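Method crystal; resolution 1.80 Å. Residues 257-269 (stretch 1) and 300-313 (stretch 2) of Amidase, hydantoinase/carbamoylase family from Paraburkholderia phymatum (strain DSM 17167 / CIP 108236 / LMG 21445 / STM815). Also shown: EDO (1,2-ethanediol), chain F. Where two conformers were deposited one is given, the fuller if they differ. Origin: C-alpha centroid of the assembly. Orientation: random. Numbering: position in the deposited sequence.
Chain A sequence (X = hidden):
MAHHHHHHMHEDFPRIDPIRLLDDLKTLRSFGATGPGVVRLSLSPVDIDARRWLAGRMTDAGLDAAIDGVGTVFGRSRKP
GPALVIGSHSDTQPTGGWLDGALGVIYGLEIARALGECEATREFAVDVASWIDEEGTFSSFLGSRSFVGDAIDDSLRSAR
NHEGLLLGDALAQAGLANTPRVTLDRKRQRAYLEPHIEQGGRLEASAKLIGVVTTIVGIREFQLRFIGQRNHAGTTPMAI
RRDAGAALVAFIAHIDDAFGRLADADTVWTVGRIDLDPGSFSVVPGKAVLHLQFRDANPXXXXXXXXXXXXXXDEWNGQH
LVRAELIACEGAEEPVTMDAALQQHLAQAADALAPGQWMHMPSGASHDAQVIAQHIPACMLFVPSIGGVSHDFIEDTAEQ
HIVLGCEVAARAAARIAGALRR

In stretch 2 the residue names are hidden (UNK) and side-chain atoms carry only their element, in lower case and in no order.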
ATOM      1  N   ASP A 257      11.515  11.389  14.935  1.00 20.44           N
ATOM      2  CA  ASP A 257      12.486  12.165  15.691  0.60 22.61           C
ATOM      3  C   ASP A 257      11.852  13.439  16.242  1.00 23.34           C
ATOM      4  O   ASP A 257      11.985  13.744  17.433  1.00 23.07           O
ATOM      5  CB  ASP A 257      13.692  12.489  14.808  0.60 20.47           C
ATOM      6  CG  ASP A 257      14.651  13.465  15.466  0.60 30.79           C
ATOM      7  OD1 ASP A 257      15.434  13.033  16.334  0.60 31.94           O
ATOM      8  OD2 ASP A 257      14.613  14.667  15.119  0.60 34.70           O
ATOM      9  N   ALA A 258      11.142  14.184  15.396  1.00 21.02           N
ATOM     10  CA  ALA A 258      10.555  15.444  15.858  1.00 24.16           C
ATOM     11  C   ALA A 258       9.446  15.213  16.881  1.00 24.77           C
ATOM     12  O   ALA A 258       9.346  15.949  17.873  1.00 23.98           O
ATOM     13  CB  ALA A 258      10.033  16.234  14.658  1.00 22.72           C
ATOM     14  N   PHE A 259       8.595  14.207  16.661  1.00 18.54           N
ATOM     15  CA  PHE A 259       7.522  13.946  17.611  1.00 20.20           C
ATOM     16  C   PHE A 259       8.066  13.363  18.908  1.00 25.78           C
ATOM     17  O   PHE A 259       7.545  13.665  19.989  1.00 22.89           O
ATOM     18  CB  PHE A 259       6.479  13.005  17.014  1.00 17.82           C
ATOM     19  CG  PHE A 259       5.539  13.666  16.038  1.00 16.34           C
ATOM     20  CD1 PHE A 259       5.731  14.985  15.630  1.00 21.94           C
ATOM     21  CD2 PHE A 259       4.468  12.948  15.512  1.00 18.54           C
ATOM     22  CE1 PHE A 259       4.858  15.583  14.724  1.00 20.94           C
ATOM     23  CE2 PHE A 259       3.578  13.542  14.622  1.00 18.65           C
ATOM     24  CZ  PHE A 259       3.777  14.858  14.212  1.00 17.72           C
ATOM     25  N   GLY A 260       9.101  12.516  18.825  1.00 21.95           N
ATOM     26  CA  GLY A 260       9.692  11.977  20.046  1.00 23.13           C
ATOM     27  C   GLY A 260      10.252  13.062  20.951  1.00 27.42           C
ATOM     28  O   GLY A 260      10.165  12.972  22.176  1.00 26.00           O
ATOM     29  N   ARG A 261      10.820  14.113  20.358  1.00 24.07           N
ATOM     30  CA  ARG A 261      11.320  15.233  21.155  1.00 23.82           C
ATOM     31  C   ARG A 261      10.199  15.992  21.862  1.00 30.54           C
ATOM     32  O   ARG A 261      10.429  16.568  22.930  1.00 30.23           O
ATOM     33  CB  ARG A 261      12.104  16.198  20.270  1.00 23.43           C
ATOM     34  CG  ARG A 261      13.400  15.621  19.750  1.00 39.05           C
ATOM     35  CD  ARG A 261      14.009  16.504  18.670  1.00 49.87           C
ATOM     36  NE  ARG A 261      15.036  15.777  17.936  1.00 58.46           N
ATOM     37  CZ  ARG A 261      16.265  15.572  18.398  1.00 73.06           C
ATOM     38  NH1 ARG A 261      16.615  16.051  19.585  1.00 79.06           N
ATOM     39  NH2 ARG A 261      17.146  14.892  17.676  1.00 76.51           N
ATOM     40  N   LEU A 262       8.997  16.029  21.284  1.00 23.69           N
ATOM     41  CA  LEU A 262       7.887  16.776  21.877  1.00 23.61           C
ATOM     42  C   LEU A 262       7.029  15.940  22.816  1.00 23.83           C
ATOM     43  O   LEU A 262       6.342  16.506  23.680  1.00 23.99           O
ATOM     44  CB  LEU A 262       6.985  17.346  20.775  1.00 22.40           C
ATOM     45  CG  LEU A 262       7.612  18.380  19.836  1.00 24.40           C
ATOM     46  CD1 LEU A 262       6.710  18.611  18.633  1.00 24.31           C
ATOM     47  CD2 LEU A 262       7.860  19.687  20.599  1.00 26.64           C
ATOM     48  N   ALA A 263       7.059  14.618  22.662  1.00 21.67           N
ATOM     49  CA  ALA A 263       6.118  13.711  23.295  1.00 19.20           C
ATOM     50  C   ALA A 263       6.389  13.554  24.791  1.00 22.56           C
ATOM     51  O   ALA A 263       7.513  13.726  25.267  1.00 24.85           O
ATOM     52  CB  ALA A 263       6.211  12.326  22.642  1.00 21.37           C
ATOM     53  N   ASP A 264       5.335  13.195  25.536  1.00 22.56           N
ATOM     54  CA  ASP A 264       5.525  12.517  26.813  1.00 28.02           C
ATOM     55  C   ASP A 264       5.055  11.072  26.632  1.00 26.23           C
ATOM     56  O   ASP A 264       4.769  10.640  25.512  1.00 23.59           O
ATOM     57  CB  ASP A 264       4.829  13.264  27.971  1.00 22.79           C
ATOM     58  CG  ASP A 264       3.314  13.210  27.920  1.00 27.46           C
ATOM     59  OD1 ASP A 264       2.712  12.469  27.109  1.00 24.63           O
ATOM     60  OD2 ASP A 264       2.698  13.931  28.733  1.00 29.17           O
ATOM     61  N   ALA A 265       4.949  10.322  27.732  1.00 22.22           N
ATOM     62  CA  ALA A 265       4.655   8.894  27.594  1.00 25.64           C
ATOM     63  C   ALA A 265       3.265   8.629  27.032  1.00 23.63           C
ATOM     64  O   ALA A 265       3.015   7.521  26.532  1.00 22.18           O
ATOM     65  CB  ALA A 265       4.808   8.182  28.946  1.00 28.92           C
ATOM     66  N   ASP A 266       2.362   9.614  27.086  1.00 18.68           N
ATOM     67  CA  ASP A 266       0.995   9.415  26.625  1.00 19.60           C
ATOM     68  C   ASP A 266       0.771   9.841  25.176  1.00 20.63           C
ATOM     69  O   ASP A 266      -0.225   9.429  24.576  1.00 19.07           O
ATOM     70  CB  ASP A 266      -0.002  10.180  27.517  1.00 20.43           C
ATOM     71  CG  ASP A 266      -0.097   9.610  28.935  1.00 30.76           C
ATOM     72  OD1 ASP A 266       0.355   8.470  29.167  1.00 25.81           O
ATOM     73  OD2 ASP A 266      -0.648  10.310  29.815  1.00 28.68           O
ATOM     74  N   THR A 267       1.649  10.662  24.608  1.00 17.85           N
ATOM     75  CA  THR A 267       1.480  11.098  23.220  1.00 18.26           C
ATOM     76  C   THR A 267       1.449   9.885  22.292  1.00 14.95           C
ATOM     77  O   THR A 267       2.215   8.943  22.486  1.00 19.74           O
ATOM     78  CB  THR A 267       2.642  12.014  22.837  1.00 19.32           C
ATOM     79  OG1 THR A 267       2.807  13.018  23.855  1.00 20.68           O
ATOM     80  CG2 THR A 267       2.408  12.696  21.471  1.00 18.58           C
ATOM     81  N   VAL A 268       0.564   9.900  21.275  1.00 16.64           N
ATOM     82  CA  VAL A 268       0.555   8.825  20.277  1.00 17.78           C
ATOM     83  C   VAL A 268       0.616   9.390  18.866  1.00 18.50           C
ATOM     84  O   VAL A 268       0.097  10.474  18.579  1.00 16.39           O
ATOM     85  CB  VAL A 268      -0.664   7.876  20.403  1.00 16.89           C
ATOM     86  CG1 VAL A 268      -0.579   7.068  21.721  1.00 17.92           C
ATOM     87  CG2 VAL A 268      -2.010   8.618  20.265  1.00 14.60           C
ATOM     88  N   TRP A 269       1.251   8.625  17.971  1.00 16.21           N
ATOM     89  CA  TRP A 269       1.189   8.939  16.552  1.00 17.55           C
ATOM     90  C   TRP A 269       1.371   7.649  15.767  1.00 16.80           C
ATOM     91  O   TRP A 269       2.028   6.707  16.231  1.00 17.01           O
ATOM     92  CB  TRP A 269       2.223   9.996  16.129  1.00 14.92           C
ATOM     93  CG  TRP A 269       3.688   9.588  16.220  1.00 16.20           C
ATOM     94  CD1 TRP A 269       4.502   9.124  15.191  1.00 15.70           C
ATOM     95  CD2 TRP A 269       4.512   9.664  17.377  1.00 18.41           C
ATOM     96  NE1 TRP A 269       5.771   8.905  15.664  1.00 19.39           N
ATOM     97  CE2 TRP A 269       5.808   9.235  17.000  1.00 18.75           C
ATOM     98  CE3 TRP A 269       4.280  10.042  18.713  1.00 20.92           C
ATOM     99  CZ2 TRP A 269       6.867   9.176  17.908  1.00 17.23           C
ATOM    100  CZ3 TRP A 269       5.346   9.985  19.616  1.00 23.06           C
ATOM    101  CH2 TRP A 269       6.611   9.549  19.213  1.00 22.24           C
ATOM    102  N   UNK A 300      -1.180  22.574  23.737  1.00 23.08           N
ATOM    103  CA  UNK A 300       0.086  23.164  23.306  1.00 22.27           C
ATOM    104  C   UNK A 300       0.941  22.137  22.575  1.00 23.80           C
ATOM    105  O   UNK A 300       1.558  22.446  21.545  1.00 23.95           O
ATOM    106  o   UNK A 300      -0.365  25.753  24.209  1.00 34.31           O
ATOM    107  n   UNK A 300       0.843  25.547  26.091  1.00 37.22           N
ATOM    108  c   UNK A 300       0.382  25.094  24.930  1.00 35.14           C
ATOM    109  c   UNK A 300       0.860  23.715  24.503  1.00 24.65           C
ATOM    110  N   UNK A 301       1.007  20.920  23.108  1.00 21.74           N
ATOM    111  CA  UNK A 301       1.816  19.883  22.460  1.00 21.15           C
ATOM    112  C   UNK A 301       1.219  19.486  21.123  1.00 21.66           C
ATOM    113  O   UNK A 301       1.946  19.308  20.134  1.00 21.40           O
ATOM    114  n   UNK A 301       1.876  16.548  26.169  1.00 21.08           N
ATOM    115  c   UNK A 301       2.894  16.281  23.535  1.00 20.36           C
ATOM    116  c   UNK A 301       1.934  18.653  23.355  1.00 21.13           C
ATOM    117  c   UNK A 301       2.832  17.569  22.710  1.00 19.41           C
ATOM    118  n   UNK A 301       4.010  16.795  26.993  1.00 28.70           N
ATOM    119  n   UNK A 301       3.691  16.481  24.742  1.00 25.06           N
ATOM    120  c   UNK A 301       3.189  16.611  25.966  1.00 28.76           C
ATOM    121  N   UNK A 302      -0.104  19.333  21.078  1.00 21.30           N
ATOM    122  CA  UNK A 302      -0.759  18.942  19.836  1.00 27.04           C
ATOM    123  C   UNK A 302      -0.483  19.959  18.740  1.00 23.85           C
ATOM    124  O   UNK A 302      -0.193  19.586  17.597  1.00 23.64           O
ATOM    125  c   UNK A 302      -2.259  18.785  20.079  1.00 22.21           C
ATOM    126  c   UNK A 302      -3.143  18.130  19.023  1.00 24.69           C
ATOM    127  c   UNK A 302      -2.720  16.665  18.741  1.00 19.94           C
ATOM    128  c   UNK A 302      -4.602  18.204  19.520  1.00 25.36           C
ATOM    129  N   UNK A 303      -0.537  21.254  19.080  1.00 20.08           N
ATOM    130  CA  UNK A 303      -0.265  22.309  18.109  0.60 24.04           C
ATOM    131  C   UNK A 303       1.214  22.360  17.747  1.00 24.65           C
ATOM    132  O   UNK A 303       1.566  22.646  16.597  1.00 25.23           O
ATOM    133  n   UNK A 303      -2.705  24.733  19.813  0.60 32.43           N
ATOM    134  c   UNK A 303      -3.995  24.507  19.998  0.60 36.68           C
ATOM    135  c   UNK A 303      -3.193  22.872  18.773  0.60 32.37           C
ATOM    136  n   UNK A 303      -4.315  23.383  19.380  0.60 28.71           N
ATOM    137  c   UNK A 303      -2.170  23.718  19.046  0.60 30.54           C
ATOM    138  c   UNK A 303      -0.723  23.672  18.660  0.60 23.44           C
ATOM    139  N   UNK A 304       2.094  22.107  18.721  1.00 24.99           N
ATOM    140  CA  UNK A 304       3.526  22.092  18.421  1.00 23.75           C
ATOM    141  C   UNK A 304       3.877  20.929  17.504  1.00 23.91           C
ATOM    142  O   UNK A 304       4.781  21.054  16.664  1.00 23.16           O
ATOM    143  c   UNK A 304       4.353  21.998  19.706  1.00 22.19           C
ATOM    144  N   UNK A 305       3.177  19.797  17.645  1.00 19.26           N
ATOM    145  CA  UNK A 305       3.411  18.667  16.748  1.00 21.04           C
ATOM    146  C   UNK A 305       2.991  19.012  15.328  1.00 22.33           C
ATOM    147  O   UNK A 305       3.714  18.721  14.366  1.00 19.21           O
ATOM    148  c   UNK A 305       2.518  14.224  18.234  1.00 19.99           C
ATOM    149  s   UNK A 305       2.220  15.624  19.334  1.00 20.35           S
ATOM    150  c   UNK A 305       2.661  17.435  17.263  1.00 20.33           C
ATOM    151  c   UNK A 305       3.278  16.854  18.540  1.00 19.52           C
ATOM    152  N   UNK A 306       1.829  19.652  15.176  1.00 21.30           N
ATOM    153  CA  UNK A 306       1.399  20.100  13.856  0.60 22.27           C
ATOM    154  C   UNK A 306       2.398  21.085  13.260  1.00 23.50           C
ATOM    155  O   UNK A 306       2.775  20.982  12.081  1.00 21.37           O
ATOM    156  o   UNK A 306      -2.322  22.788  13.010  0.60 33.71           O
ATOM    157  c   UNK A 306      -2.030  21.593  12.797  0.60 32.61           C
ATOM    158  c   UNK A 306       0.006  20.725  13.963  0.60 25.40           C
ATOM    159  o   UNK A 306      -2.885  20.686  12.729  0.60 25.00           O
ATOM    160  c   UNK A 306      -0.564  21.227  12.656  0.60 27.07           C
ATOM    161  N   UNK A 307       2.843  22.057  14.063  1.00 21.04           N
ATOM    162  CA  UNK A 307       3.817  23.025  13.564  1.00 22.96           C
ATOM    163  C   UNK A 307       5.128  22.350  13.176  1.00 20.45           C
ATOM    164  O   UNK A 307       5.777  22.755  12.199  1.00 22.52           O
ATOM    165  n   UNK A 307       2.715  25.471  16.109  1.00 35.42           N
ATOM    166  o   UNK A 307       1.937  25.043  14.042  1.00 33.71           O
ATOM    167  c   UNK A 307       2.811  24.922  14.900  1.00 40.42           C
ATOM    168  c   UNK A 307       4.065  24.109  14.610  1.00 26.52           C
ATOM    169  N   UNK A 308       5.554  21.348  13.953  1.00 20.13           N
ATOM    170  CA  UNK A 308       6.784  20.621  13.643  1.00 21.38           C
ATOM    171  C   UNK A 308       6.651  19.855  12.333  1.00 23.50           C
ATOM    172  O   UNK A 308       7.599  19.794  11.530  1.00 21.76           O
ATOM    173  c   UNK A 308       7.127  19.655  14.788  1.00 19.31           C
ATOM    174  N   UNK A 309       5.477  19.278  12.093  1.00 20.26           N
ATOM    175  CA  UNK A 309       5.256  18.555  10.840  1.00 19.17           C
ATOM    176  C   UNK A 309       5.286  19.502   9.650  1.00 20.25           C
ATOM    177  O   UNK A 309       5.920  19.211   8.632  1.00 21.27           O
ATOM    178  c   UNK A 309       2.084  16.476   9.933  1.00 24.06           C
ATOM    179  c   UNK A 309       3.924  17.804  10.909  1.00 21.86           C
ATOM    180  c   UNK A 309       3.479  17.001   9.686  1.00 23.10           C
ATOM    181  c   UNK A 309       4.439  15.825   9.389  1.00 20.53           C
ATOM    182  N   UNK A 310       4.617  20.654   9.768  1.00 20.69           N
ATOM    183  CA  UNK A 310       4.688  21.665   8.717  1.00 22.95           C
ATOM    184  C   UNK A 310       6.136  22.069   8.468  1.00 26.34           C
ATOM    185  O   UNK A 310       6.573  22.200   7.319  1.00 24.86           O
ATOM    186  c   UNK A 310       2.354  22.477   9.096  1.00 24.81           C
ATOM    187  c   UNK A 310       3.815  22.882   9.083  1.00 23.44           C
ATOM    188  c   UNK A 310       4.047  24.018   8.081  1.00 31.01           C
ATOM    189  N   UNK A 311       6.908  22.254   9.542  1.00 26.61           N
ATOM    190  CA  UNK A 311       8.295  22.671   9.380  1.00 24.50           C
ATOM    191  C   UNK A 311       9.129  21.572   8.732  1.00 24.19           C
ATOM    192  O   UNK A 311      10.017  21.863   7.924  1.00 23.70           O
ATOM    193  c   UNK A 311       8.874  23.082  10.733  1.00 27.56           C
ATOM    194  N   UNK A 312       8.854  20.305   9.064  1.00 22.11           N
ATOM    195  CA  UNK A 312       9.565  19.199   8.422  1.00 19.75           C
ATOM    196  C   UNK A 312       9.327  19.176   6.916  1.00 23.38           C
ATOM    197  O   UNK A 312      10.242  18.883   6.136  1.00 21.75           O
ATOM    198  c   UNK A 312       9.057  16.092  10.779  1.00 24.30           C
ATOM    199  c   UNK A 312       9.126  17.865   9.022  1.00 20.86           C
ATOM    200  c   UNK A 312       9.675  17.455  10.382  1.00 26.97           C
ATOM    201  c   UNK A 312      11.209  17.384  10.346  1.00 30.76           C
ATOM    202  N   UNK A 313       8.087  19.418   6.493  1.00 20.77           N
ATOM    203  CA  UNK A 313       7.784  19.438   5.067  1.00 19.12           C
ATOM    204  C   UNK A 313       8.551  20.575   4.385  1.00 20.96           C
ATOM    205  O   UNK A 313       9.154  20.387   3.325  1.00 22.60           O
ATOM    206  c   UNK A 313       6.259  19.555   4.856  1.00 23.86           C
ATOM    207  c   UNK A 313       5.932  19.802   3.365  1.00 21.73           C
ATOM    208  c   UNK A 313       5.553  18.274   5.364  1.00 20.55           C
TER
HETATM  209  C1  EDO F 505      -3.875   7.480  25.114  1.00 32.76           C
HETATM  210  O1  EDO F 505      -3.781   8.356  23.960  1.00 26.96           O
HETATM  211  C2  EDO F 505      -2.697   6.507  25.198  1.00 42.95           C
HETATM  212  O2  EDO F 505      -1.563   7.128  25.815  1.00 34.71           O
HETATM  213  O   HOH W   1       6.901  16.573  26.893  1.00 39.56           O

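Position 300 carries two carbons, the second bearing one oxygen and one nitrogen. That is a short amide, and nothing of stretch 1 is near it. It is Asn300; the elements separate it from aspartate.

Position 301 has three carbons, a nitrogen, then a carbon with two more nitrogens. This is a guanidinium on a long arm, reaching Leu262 and the turn from Asp264 to Thr267. It is Arg301. Arg301 NE donates a hydrogen bond to Leu262 O at 2.9 Å, with the oxygen near the guanidinium plane. Asp264 OD2 lies 3.6 Å from Arg301 NH2, a salt bridge of charges only, because the oxygen sits well out of that plane. Thr267 OG1 approaches Arg301 CD at 3.3 Å. The oxygen of water 1 accepts from Arg301 NH2 at 2.9 Å and lies 3.3 Å from Leu262 O.

Position 302 has four carbons, forked at the second. Its CB points away from stretch 1, and there is no contact. It is Leu302.

Position 303 has one carbon and a five-membered ring of three carbons and two nitrogens. The ring is out of reach of stretch 1. It is His303.

Position 304 has a single carbon, directed toward stretch 1; this CB is 4.3 Å from Leu262 CD1. It is Ala304.

Position 305 has two carbons, a sulfur and a last carbon, unbranched. The end carbon lies over a face of the Phe259 ring. The sulfur within the chain makes this Met305. Met305 CE is 3.8 Å from the Phe259 ring centroid, a CH-pi contact, and also 3.6 Å from Thr267 CG2. Met305 CG lies 3.9 Å from Leu262 CD1.

Position 306 has three carbons, the third carrying two oxygens. Its CB points away, and it touches nothing of stretch 1. It is Glu306.

Position 307 repeats the short amide: two carbons, then one oxygen and one nitrogen. It makes no contact across. It is Asn307.

Position 308 has one carbon, facing the first helix; this CB lies 4.0 Å from Leu262 CD1 and 4.5 Å from Ala258 CB. It is Ala308.

Position 309 has four carbons, forked at the second; its CB lies 4.4 Å from Phe259 CZ. It is Leu309.

Position 310 has one carbon carrying two more, and is out of reach. It is Val310.

Position 311 has one carbon, also out of reach. It is Ala311.

Position 312 has four carbons, forked at the second. Its CB points toward stretch 1, and an end carbon touches Ala258. It is Leu312. Leu312 CD1 is 4.0 Å from Ala258 CB.

Position 313 has one carbon carrying two more, with no contact. It is Val313.

The two helices run nearly antiparallel, with axes 9.9 Å apart at closest approach. Ala258, Ala304 and Ala308 are small, and Leu262 CD1 packs among Ala304, Met305 and Ala308. Met305 bridges Phe259 and Thr267. At one end Arg301 ties the polar turn to the helix; at the other Leu312 meets Ala258.

Stretch 2 300-313: NRLHAMENALVALV
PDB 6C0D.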